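TT1561 protein (Thermus thermophilus, PDB 1UF3) is of unknown function but binds calcium ions and is probably a metal-dependent phosphoesterase of the calcineurin superfamily. Local coordinates at residues A[50-55]-A[72-77]; A[66-71]-A[86-91]; A[78-83]-A[94-99]. All blocks are in the same frame, centred on the assembly; numbering follows the deposited sequence.

Interaction 1: A[50-55]-A[72-77]; sequences RDYAAF and PQDAPI. With CA (calcium ion), chain I.
Similar first torsions bring Tyr52 and Asp74 together: in each, CG lies opposite the carbonyl carbon and beside the backbone N (chi1 -78° in Tyr52, -73° in Asp74). The tyrosine thus reaches from helix 49-59 toward the loop, and Tyr52 OH gives a short hydrogen bond of 2.5 Å to Asp74 OD1. Asp74 OD1 lies at the edge of the phenol ring, in its plane, and accepts through its anti lone pair; the carboxylate is turned 60° from the ring. Asp74 is also the centre of an inverse gamma turn in the loop between strand 66-69 and helix 77-90 of this calcineurin-like fold; its two oxygens accept further bonds from backbone N of Met43, Leu42 and Gly71. Just beyond the turn, Ala75 O binds the calcium ion at 2.3 Å, alongside Lys45 O, Ala47 O and four waters. One of these waters lies 2.5 Å from the calcium and donates to Tyr52 OH at 2.9 Å. A phenylalanine here would keep the ring but would probably leave Asp74 OD1 without its side-chain donor and cost this metal-bound water its stronger protein acceptor, leaving it the weak bond to Gln73 O. The Ala75–Pro76 peptide is cis.

Interaction 2: A[66-71]-A[86-91]; sequences TAYVPG and NVELVH
Tyr68 and Glu88 approach from opposite directions, the tyrosine from strand 66-69 and the glutamate from helix 77-90, and meet at their polar ends. Tyr68 OH donates to Glu88 OE2 over 2.7 Å. The hydroxyl comes in on the anti side of the carboxylate, 19° out of its plane, and the planes of ring and carboxylate stand 50° apart. Behind the bond the packing is close: Glu88 CG passes Tyr68 OH at 3.5 Å, as the glutamate runs extended from CG outward. Tyr68 takes the less usual setting with CG between the backbone N and the carbonyl carbon (chi1 36°), which turns the ring toward helix 77-90; the ring also meets that of Phe56 on helix 49-59. Strand, helix and the parallel strand 94-96 form a beta-alpha-beta unit, and this bond ties the helix back to the first strand. The looser side belongs to Val87, partly exposed, whose CG1 comes no nearer than 4.1 Å to Tyr68 OH. Farther along, Leu89, Val90 and His91 pack on a second subunit. Glu88 is buried, but OE2 also accepts from Asn96 N, and OE1 forms a salt bridge with Lys141 and a hydrogen bond with Tyr138 OH, both of a third subunit. With three hydrogen-bond donors and a lysine charge around it, the carboxylate is likely to stay ionised, linking the internal helix–strand bond to the subunit interface.

Interaction 3: A[78-83]-A[94-99]; sequences WEYLRE and MRNVHE
A buried tyrosine–asparagine hydrogen bond joins helix 77-90 to the end of strand 94-96, an edge strand of its sheet within this chain and the last element of a beta-alpha-beta unit. Tyr80 OH donates to Asn96 OD1 at 2.7 Å. Asn96 OD1 lies at the edge of the tyrosine ring, close to the ring plane, whereas the hydroxyl stands above the plane of the asparagine carbonyl, at a C=O...donor angle of 103°; ring and amide are nearly perpendicular, 79° apart. On the opposite face of the amide, His98 N donates to Asn96 OD1 at 2.8 Å, making an Asx turn where the chain leaves the strand. Two donors thus grip one oxygen from either face and fix the tilt of the amide. Beside the bond, Leu81 CD1 packs 3.4 Å from Asn96 ND2. Leu81 extends with CG opposite its backbone N (chi1 -160°), bringing that methyl to the amide, while ND2 finds its polar partner in Tyr138 OH of another subunit. Past the turn, the His98 imidazole bonds through ND1 to Gly114 N and through NE2 to Tyr131 OH. Glu99, next in the chain, is a calcium ligand of this protein, though that ion is not bound to this chain in the model. The Tyr80 side chain also touches Tyr68 of strand 66-69 and Pro70 beyond it, and Asn96 touches Tyr68 too, placing the bond between helix 77-90 and the two adjoining strands.

In the fold
Interactions 2 and 3 lie closest, their centres about 6 Å apart; interaction 1 is about 9 Å from interaction 3 and 12 Å from interaction 2. Interactions 2 and 3 share helix 77-90 and reach the parallel neighbours 66-69 and 94-96 of one sheet, meeting where Tyr68 O faces Val97 N. Along the chain, the segments of interaction 2 alternate with those of each of the others, whereas interaction 1 closes before interaction 3 opens. Interaction 1 adds helix 49-59, with Tyr52 packing against Tyr80 and Glu83. One beta-alpha-beta unit therefore carries the calcium-binding loop just before its helix, and subunit contacts along the helix itself.

Interaction 1: A[50-55]-A[72-77]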
loop_
_atom_site.group_PDB
_atom_site.type_symbol
_atom_site.label_atom_id
_atom_site.label_comp_id
_atom_site.label_asym_id
_atom_site.label_seq_id
_atom_site.Cartn_x
_atom_site.Cartn_y
_atom_site.Cartn_z
ATOM N N ARG A 50 -22.783 -18.083 -24.389
ATOM C CA ARG A 50 -23.234 -17.612 -23.088
ATOM C C ARG A 50 -22.557 -18.274 -21.899
ATOM O O ARG A 50 -22.466 -17.676 -20.829
ATOM C CB ARG A 50 -24.755 -17.748 -22.952
ATOM C CG ARG A 50 -25.297 -19.160 -23.147
ATOM C CD ARG A 50 -26.823 -19.214 -22.932
ATOM N NE ARG A 50 -27.486 -17.984 -23.376
ATOM C CZ ARG A 50 -27.743 -16.944 -22.584
ATOM N NH1 ARG A 50 -27.404 -16.982 -21.300
ATOM N NH2 ARG A 50 -28.318 -15.851 -23.079
ATOM N N ASP A 51 -22.089 -19.507 -22.080
ATOM C CA ASP A 51 -21.421 -20.226 -20.999
ATOM C C ASP A 51 -20.027 -19.624 -20.771
ATOM O O ASP A 51 -19.591 -19.433 -19.638
ATOM C CB ASP A 51 -21.294 -21.715 -21.366
ATOM C CG ASP A 51 -22.642 -22.361 -21.674
ATOM O OD1 ASP A 51 -23.504 -22.316 -20.787
ATOM O OD2 ASP A 51 -22.823 -22.911 -22.785
ATOM N N TYR A 52 -19.330 -19.337 -21.859
ATOM C CA TYR A 52 -17.999 -18.751 -21.751
ATOM C C TYR A 52 -18.127 -17.381 -21.090
ATOM O O TYR A 52 -17.292 -16.991 -20.271
ATOM C CB TYR A 52 -17.363 -18.645 -23.140
ATOM C CG TYR A 52 -16.828 -19.978 -23.634
ATOM C CD1 TYR A 52 -17.544 -20.754 -24.543
ATOM C CD2 TYR A 52 -15.608 -20.475 -23.168
ATOM C CE1 TYR A 52 -17.064 -21.981 -24.976
ATOM C CE2 TYR A 52 -15.114 -21.704 -23.597
ATOM C CZ TYR A 52 -15.842 -22.454 -24.496
ATOM O OH TYR A 52 -15.360 -23.681 -24.911
ATOM N N ALA A 53 -19.203 -16.667 -21.406
ATOM C CA ALA A 53 -19.406 -15.359 -20.810
ATOM C C ALA A 53 -19.542 -15.459 -19.297
ATOM O O ALA A 53 -18.987 -14.633 -18.566
ATOM C CB ALA A 53 -20.625 -14.686 -21.421
ATOM N N ALA A 54 -20.259 -16.472 -18.803
ATOM C CA ALA A 54 -20.420 -16.615 -17.355
ATOM C C ALA A 54 -19.075 -16.970 -16.702
ATOM O O ALA A 54 -18.748 -16.480 -15.625
ATOM C CB ALA A 54 -21.472 -17.693 -17.040
ATOM N N PHE A 55 -18.324 -17.842 -17.377
ATOM C CA PHE A 55 -16.992 -18.289 -16.941
ATOM C C PHE A 55 -16.062 -17.047 -16.779
ATOM O O PHE A 55 -15.478 -16.823 -15.735
ATOM C CB PHE A 55 -16.418 -19.234 -18.006
ATOM C CG PHE A 55 -15.090 -19.827 -17.646
ATOM C CD1 PHE A 55 -15.017 -21.066 -17.007
ATOM C CD2 PHE A 55 -13.902 -19.153 -17.951
ATOM C CE1 PHE A 55 -13.775 -21.636 -16.674
ATOM C CE2 PHE A 55 -12.658 -19.708 -17.624
ATOM C CZ PHE A 55 -12.595 -20.953 -16.983
ATOM N N PRO A 72 -8.802 -28.938 -25.998
ATOM C CA PRO A 72 -9.322 -29.595 -27.203
ATOM C C PRO A 72 -10.853 -29.509 -27.355
ATOM O O PRO A 72 -11.362 -29.556 -28.455
ATOM C CB PRO A 72 -8.828 -31.045 -27.056
ATOM C CG PRO A 72 -7.580 -30.891 -26.165
ATOM C CD PRO A 72 -8.031 -29.877 -25.165
ATOM N N GLN A 73 -11.574 -29.368 -26.256
ATOM C CA GLN A 73 -13.031 -29.279 -26.313
ATOM C C GLN A 73 -13.664 -27.859 -26.405
ATOM O O GLN A 73 -14.888 -27.726 -26.518
ATOM C CB GLN A 73 -13.618 -30.024 -25.114
ATOM C CG GLN A 73 -13.495 -31.544 -25.211
ATOM C CD GLN A 73 -14.199 -32.243 -24.061
ATOM O OE1 GLN A 73 -15.358 -31.952 -23.776
ATOM N NE2 GLN A 73 -13.500 -33.160 -23.390
ATOM N N ASP A 74 -12.839 -26.813 -26.364
ATOM C CA ASP A 74 -13.335 -25.435 -26.429
ATOM C C ASP A 74 -13.629 -25.023 -27.871
ATOM O O ASP A 74 -13.098 -24.022 -28.371
ATOM C CB ASP A 74 -12.304 -24.477 -25.797
ATOM C CG ASP A 74 -12.255 -24.589 -24.294
ATOM O OD1 ASP A 74 -13.302 -24.371 -23.635
ATOM O OD2 ASP A 74 -11.170 -24.896 -23.751
ATOM N N ALA A 75 -14.492 -25.789 -28.538
ATOM C CA ALA A 75 -14.834 -25.525 -29.932
ATOM C C ALA A 75 -16.336 -25.273 -30.178
ATOM O O ALA A 75 -17.198 -25.686 -29.388
ATOM C CB ALA A 75 -14.331 -26.694 -30.802
ATOM N N PRO A 76 -16.663 -24.536 -31.250
ATOM C CA PRO A 76 -15.733 -23.939 -32.213
ATOM C C PRO A 76 -14.875 -22.831 -31.568
ATOM O O PRO A 76 -15.270 -22.204 -30.581
ATOM C CB PRO A 76 -16.661 -23.416 -33.310
ATOM C CG PRO A 76 -17.883 -23.027 -32.531
ATOM C CD PRO A 76 -18.054 -24.202 -31.593
ATOM N N ILE A 77 -13.701 -22.619 -32.141
ATOM C CA ILE A 77 -12.732 -21.647 -31.646
ATOM C C ILE A 77 -13.296 -20.232 -31.480
ATOM O O ILE A 77 -12.990 -19.536 -30.517
ATOM C CB ILE A 77 -11.491 -21.611 -32.605
ATOM C CG1 ILE A 77 -10.413 -20.644 -32.091
ATOM C CG2 ILE A 77 -11.929 -21.178 -33.985
ATOM C CD1 ILE A 77 -9.737 -21.075 -30.818
HETATM CA CA CA I . -18.889 -25.467 -27.783
HETATM O O HOH W 1 -17.352 -25.566 -25.835
HETATM O O HOH W 2 -18.113 -23.049 -27.807
HETATM O O HOH W 3 -20.620 -24.354 -29.158
HETATM O O HOH W 4 -20.646 -26.806 -29.508
#

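Interaction 2: A[66-71]-A[86-91]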
loop_
_atom_site.group_PDB
_atom_site.type_symbol
_atom_site.label_atom_id
_atom_site.label_comp_id
_atom_site.label_asym_id
_atom_site.label_seq_id
_atom_site.Cartn_x
_atom_site.Cartn_y
_atom_site.Cartn_z
ATOM N N THR A 66 -3.951 -12.217 -15.797
ATOM C CA THR A 66 -4.450 -13.579 -15.998
ATOM C C THR A 66 -4.238 -14.036 -17.432
ATOM O O THR A 66 -4.518 -13.307 -18.379
ATOM C CB THR A 66 -5.958 -13.657 -15.645
ATOM O OG1 THR A 66 -6.138 -13.243 -14.290
ATOM C CG2 THR A 66 -6.507 -15.081 -15.796
ATOM N N ALA A 67 -3.724 -15.248 -17.600
ATOM C CA ALA A 67 -3.506 -15.755 -18.939
ATOM C C ALA A 67 -4.138 -17.119 -19.050
ATOM O O ALA A 67 -4.133 -17.898 -18.100
ATOM C CB ALA A 67 -2.000 -15.851 -19.252
ATOM N N TYR A 68 -4.656 -17.425 -20.227
ATOM C CA TYR A 68 -5.277 -18.719 -20.426
ATOM C C TYR A 68 -5.215 -19.158 -21.873
ATOM O O TYR A 68 -4.977 -18.339 -22.780
ATOM C CB TYR A 68 -6.747 -18.700 -19.916
ATOM C CG TYR A 68 -7.502 -17.393 -20.148
ATOM C CD1 TYR A 68 -7.680 -16.466 -19.110
ATOM C CD2 TYR A 68 -7.985 -17.057 -21.416
ATOM C CE1 TYR A 68 -8.327 -15.208 -19.343
ATOM C CE2 TYR A 68 -8.623 -15.813 -21.659
ATOM C CZ TYR A 68 -8.779 -14.901 -20.622
ATOM O OH TYR A 68 -9.309 -13.657 -20.899
ATOM N N VAL A 69 -5.346 -20.470 -22.085
ATOM C CA VAL A 69 -5.387 -21.031 -23.429
ATOM C C VAL A 69 -6.551 -22.037 -23.404
ATOM O O VAL A 69 -6.911 -22.582 -22.352
ATOM C CB VAL A 69 -4.072 -21.729 -23.844
ATOM C CG1 VAL A 69 -2.920 -20.740 -23.782
ATOM C CG2 VAL A 69 -3.808 -22.933 -22.970
ATOM N N PRO A 70 -7.171 -22.268 -24.558
ATOM C CA PRO A 70 -8.296 -23.204 -24.612
ATOM C C PRO A 70 -7.829 -24.661 -24.701
ATOM O O PRO A 70 -6.652 -24.937 -24.990
ATOM C CB PRO A 70 -9.031 -22.750 -25.862
ATOM C CG PRO A 70 -7.874 -22.404 -26.790
ATOM C CD PRO A 70 -6.887 -21.682 -25.889
ATOM N N GLY A 71 -8.753 -25.585 -24.441
ATOM C CA GLY A 71 -8.433 -27.004 -24.524
ATOM C C GLY A 71 -9.000 -27.624 -25.791
ATOM O O GLY A 71 -9.625 -26.929 -26.605
ATOM N N ASN A 86 -14.521 -10.055 -25.588
ATOM C CA ASN A 86 -15.486 -9.218 -24.851
ATOM C C ASN A 86 -15.028 -8.849 -23.429
ATOM O O ASN A 86 -15.030 -7.676 -23.048
ATOM C CB ASN A 86 -16.870 -9.914 -24.728
ATOM C CG ASN A 86 -17.579 -10.082 -26.071
ATOM O OD1 ASN A 86 -17.283 -9.379 -27.037
ATOM N ND2 ASN A 86 -18.529 -11.018 -26.131
ATOM N N VAL A 87 -14.661 -9.837 -22.620
ATOM C CA VAL A 87 -14.239 -9.512 -21.256
ATOM C C VAL A 87 -12.903 -8.745 -21.238
ATOM O O VAL A 87 -12.686 -7.912 -20.380
ATOM C CB VAL A 87 -14.064 -10.780 -20.375
ATOM C CG1 VAL A 87 -12.830 -11.535 -20.786
ATOM C CG2 VAL A 87 -13.973 -10.390 -18.927
ATOM N N GLU A 88 -12.041 -9.022 -22.197
ATOM C CA GLU A 88 -10.723 -8.379 -22.235
ATOM C C GLU A 88 -10.769 -6.916 -22.660
ATOM O O GLU A 88 -9.803 -6.188 -22.493
ATOM C CB GLU A 88 -9.801 -9.168 -23.157
ATOM C CG GLU A 88 -9.430 -10.534 -22.564
ATOM C CD GLU A 88 -8.753 -11.462 -23.551
ATOM O OE1 GLU A 88 -8.149 -10.975 -24.533
ATOM O OE2 GLU A 88 -8.810 -12.690 -23.331
ATOM N N LEU A 89 -11.887 -6.486 -23.229
ATOM C CA LEU A 89 -12.008 -5.087 -23.613
ATOM C C LEU A 89 -11.968 -4.216 -22.383
ATOM O O LEU A 89 -11.238 -3.235 -22.345
ATOM C CB LEU A 89 -13.320 -4.825 -24.345
ATOM C CG LEU A 89 -13.343 -5.319 -25.781
ATOM C CD1 LEU A 89 -14.785 -5.261 -26.346
ATOM C CD2 LEU A 89 -12.406 -4.447 -26.595
ATOM N N VAL A 90 -12.757 -4.577 -21.373
ATOM C CA VAL A 90 -12.821 -3.780 -20.169
ATOM C C VAL A 90 -12.016 -4.302 -18.986
ATOM O O VAL A 90 -11.929 -3.625 -17.968
ATOM C CB VAL A 90 -14.290 -3.540 -19.746
ATOM C CG1 VAL A 90 -14.933 -2.541 -20.716
ATOM C CG2 VAL A 90 -15.062 -4.852 -19.767
ATOM N N HIS A 91 -11.478 -5.520 -19.096
ATOM C CA HIS A 91 -10.621 -6.060 -18.047
ATOM C C HIS A 91 -9.394 -6.451 -18.822
ATOM O O HIS A 91 -9.125 -7.651 -19.022
ATOM C CB HIS A 91 -11.240 -7.284 -17.384
ATOM C CG HIS A 91 -12.212 -6.948 -16.303
ATOM N ND1 HIS A 91 -11.819 -6.639 -15.016
ATOM C CD2 HIS A 91 -13.563 -6.850 -16.320
ATOM C CE1 HIS A 91 -12.888 -6.370 -14.288
ATOM N NE2 HIS A 91 -13.958 -6.490 -15.056
#

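Interaction 3: A[78-83]-A[94-99]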
loop_
_atom_site.group_PDB
_atom_site.type_symbol
_atom_site.label_atom_id
_atom_site.label_comp_id
_atom_site.label_asym_id
_atom_site.label_seq_id
_atom_site.Cartn_x
_atom_site.Cartn_y
_atom_site.Cartn_z
ATOM N N TRP A 78 -14.145 -19.821 -32.411
ATOM C CA TRP A 78 -14.702 -18.478 -32.395
ATOM C C TRP A 78 -15.595 -18.111 -31.230
ATOM O O TRP A 78 -15.734 -16.917 -30.925
ATOM C CB TRP A 78 -15.411 -18.205 -33.729
ATOM C CG TRP A 78 -14.529 -18.498 -34.932
ATOM C CD1 TRP A 78 -14.759 -19.430 -35.897
ATOM C CD2 TRP A 78 -13.304 -17.828 -35.308
ATOM N NE1 TRP A 78 -13.767 -19.387 -36.847
ATOM C CE2 TRP A 78 -12.863 -18.415 -36.512
ATOM C CE3 TRP A 78 -12.550 -16.788 -34.745
ATOM C CZ2 TRP A 78 -11.694 -18.006 -37.173
ATOM C CZ3 TRP A 78 -11.376 -16.371 -35.406
ATOM C CH2 TRP A 78 -10.965 -16.983 -36.607
ATOM N N GLU A 79 -16.200 -19.099 -30.567
ATOM C CA GLU A 79 -17.047 -18.793 -29.415
ATOM C C GLU A 79 -16.168 -18.429 -28.221
ATOM O O GLU A 79 -16.397 -17.413 -27.537
ATOM C CB GLU A 79 -17.957 -19.978 -29.053
ATOM C CG GLU A 79 -18.924 -20.345 -30.175
ATOM C CD GLU A 79 -20.157 -21.126 -29.703
ATOM O OE1 GLU A 79 -21.089 -21.239 -30.519
ATOM O OE2 GLU A 79 -20.206 -21.616 -28.547
ATOM N N TYR A 80 -15.179 -19.277 -27.954
ATOM C CA TYR A 80 -14.217 -19.015 -26.877
ATOM C C TYR A 80 -13.580 -17.646 -27.190
ATOM O O TYR A 80 -13.560 -16.759 -26.344
ATOM C CB TYR A 80 -13.122 -20.105 -26.864
ATOM C CG TYR A 80 -11.760 -19.702 -26.255
ATOM C CD1 TYR A 80 -11.553 -19.727 -24.873
ATOM C CD2 TYR A 80 -10.692 -19.317 -27.069
ATOM C CE1 TYR A 80 -10.312 -19.384 -24.311
ATOM C CE2 TYR A 80 -9.435 -18.972 -26.515
ATOM C CZ TYR A 80 -9.255 -19.013 -25.139
ATOM O OH TYR A 80 -8.018 -18.723 -24.572
ATOM N N LEU A 81 -13.099 -17.482 -28.420
ATOM C CA LEU A 81 -12.428 -16.245 -28.826
ATOM C C LEU A 81 -13.268 -14.963 -28.677
ATOM O O LEU A 81 -12.761 -13.928 -28.218
ATOM C CB LEU A 81 -11.931 -16.352 -30.269
ATOM C CG LEU A 81 -10.822 -15.342 -30.633
ATOM C CD1 LEU A 81 -9.541 -15.722 -29.855
ATOM C CD2 LEU A 81 -10.527 -15.342 -32.132
ATOM N N ARG A 82 -14.543 -15.016 -29.050
ATOM C CA ARG A 82 -15.370 -13.821 -28.944
ATOM C C ARG A 82 -15.617 -13.379 -27.530
ATOM O O ARG A 82 -15.586 -12.173 -27.228
ATOM C CB ARG A 82 -16.723 -14.002 -29.624
ATOM C CG ARG A 82 -17.489 -12.666 -29.708
ATOM C CD ARG A 82 -18.368 -12.596 -30.942
ATOM N NE ARG A 82 -18.796 -11.222 -31.200
ATOM C CZ ARG A 82 -19.711 -10.874 -32.099
ATOM N NH1 ARG A 82 -20.313 -11.796 -32.841
ATOM N NH2 ARG A 82 -20.016 -9.597 -32.265
ATOM N N GLU A 83 -15.889 -14.350 -26.663
ATOM C CA GLU A 83 -16.161 -14.061 -25.275
ATOM C C GLU A 83 -14.895 -13.619 -24.534
ATOM O O GLU A 83 -14.979 -12.875 -23.554
ATOM C CB GLU A 83 -16.806 -15.279 -24.597
ATOM C CG GLU A 83 -18.186 -15.624 -25.177
ATOM C CD GLU A 83 -19.167 -14.461 -25.061
ATOM O OE1 GLU A 83 -20.056 -14.339 -25.933
ATOM O OE2 GLU A 83 -19.062 -13.673 -24.095
HETATM N N MSE A 94 -6.712 -9.339 -18.333
HETATM C CA MSE A 94 -6.972 -10.744 -18.681
HETATM C C MSE A 94 -6.520 -10.930 -20.092
HETATM O O MSE A 94 -6.595 -10.001 -20.901
HETATM C CB MSE A 94 -8.467 -11.072 -18.586
HETATM C CG MSE A 94 -9.011 -10.828 -17.233
HETATM SE SE MSE A 94 -10.956 -10.973 -17.192
HETATM C CE MSE A 94 -11.045 -12.929 -17.402
ATOM N N ARG A 95 -6.080 -12.132 -20.420
ATOM C CA ARG A 95 -5.584 -12.352 -21.747
ATOM C C ARG A 95 -5.516 -13.795 -22.229
ATOM O O ARG A 95 -4.846 -14.644 -21.623
ATOM C CB ARG A 95 -4.172 -11.736 -21.857
ATOM C CG ARG A 95 -3.550 -11.777 -23.254
ATOM C CD ARG A 95 -4.438 -11.082 -24.318
ATOM N NE ARG A 95 -3.671 -10.531 -25.433
ATOM C CZ ARG A 95 -3.908 -10.757 -26.725
ATOM N NH1 ARG A 95 -4.900 -11.545 -27.107
ATOM N NH2 ARG A 95 -3.159 -10.163 -27.647
ATOM N N ASN A 96 -6.209 -14.049 -23.336
ATOM C CA ASN A 96 -6.162 -15.336 -23.986
ATOM C C ASN A 96 -4.833 -15.237 -24.730
ATOM O O ASN A 96 -4.685 -14.372 -25.586
ATOM C CB ASN A 96 -7.296 -15.464 -25.007
ATOM C CG ASN A 96 -6.874 -16.201 -26.223
ATOM O OD1 ASN A 96 -6.302 -17.282 -26.121
ATOM N ND2 ASN A 96 -7.140 -15.631 -27.401
ATOM N N VAL A 97 -3.870 -16.092 -24.397
ATOM C CA VAL A 97 -2.570 -16.049 -25.061
ATOM C C VAL A 97 -2.416 -17.093 -26.161
ATOM O O VAL A 97 -1.333 -17.268 -26.721
ATOM C CB VAL A 97 -1.397 -16.148 -24.026
ATOM C CG1 VAL A 97 -1.352 -14.857 -23.162
ATOM C CG2 VAL A 97 -1.581 -17.360 -23.111
ATOM N N HIS A 98 -3.520 -17.748 -26.512
ATOM C CA HIS A 98 -3.509 -18.761 -27.573
ATOM C C HIS A 98 -3.044 -18.137 -28.905
ATOM O O HIS A 98 -3.685 -17.245 -29.453
ATOM C CB HIS A 98 -4.919 -19.387 -27.706
ATOM C CG HIS A 98 -5.032 -20.427 -28.782
ATOM N ND1 HIS A 98 -4.250 -21.567 -28.810
ATOM C CD2 HIS A 98 -5.805 -20.479 -29.895
ATOM C CE1 HIS A 98 -4.532 -22.269 -29.896
ATOM N NE2 HIS A 98 -5.472 -21.631 -30.571
ATOM N N GLU A 99 -1.903 -18.610 -29.397
ATOM C CA GLU A 99 -1.254 -18.163 -30.640
ATOM C C GLU A 99 -0.745 -16.723 -30.541
ATOM O O GLU A 99 -0.306 -16.144 -31.528
ATOM C CB GLU A 99 -2.186 -18.262 -31.863
ATOM C CG GLU A 99 -2.998 -19.547 -31.992
ATOM C CD GLU A 99 -3.882 -19.533 -33.241
ATOM O OE1 GLU A 99 -4.297 -18.440 -33.676
ATOM O OE2 GLU A 99 -4.168 -20.613 -33.792
#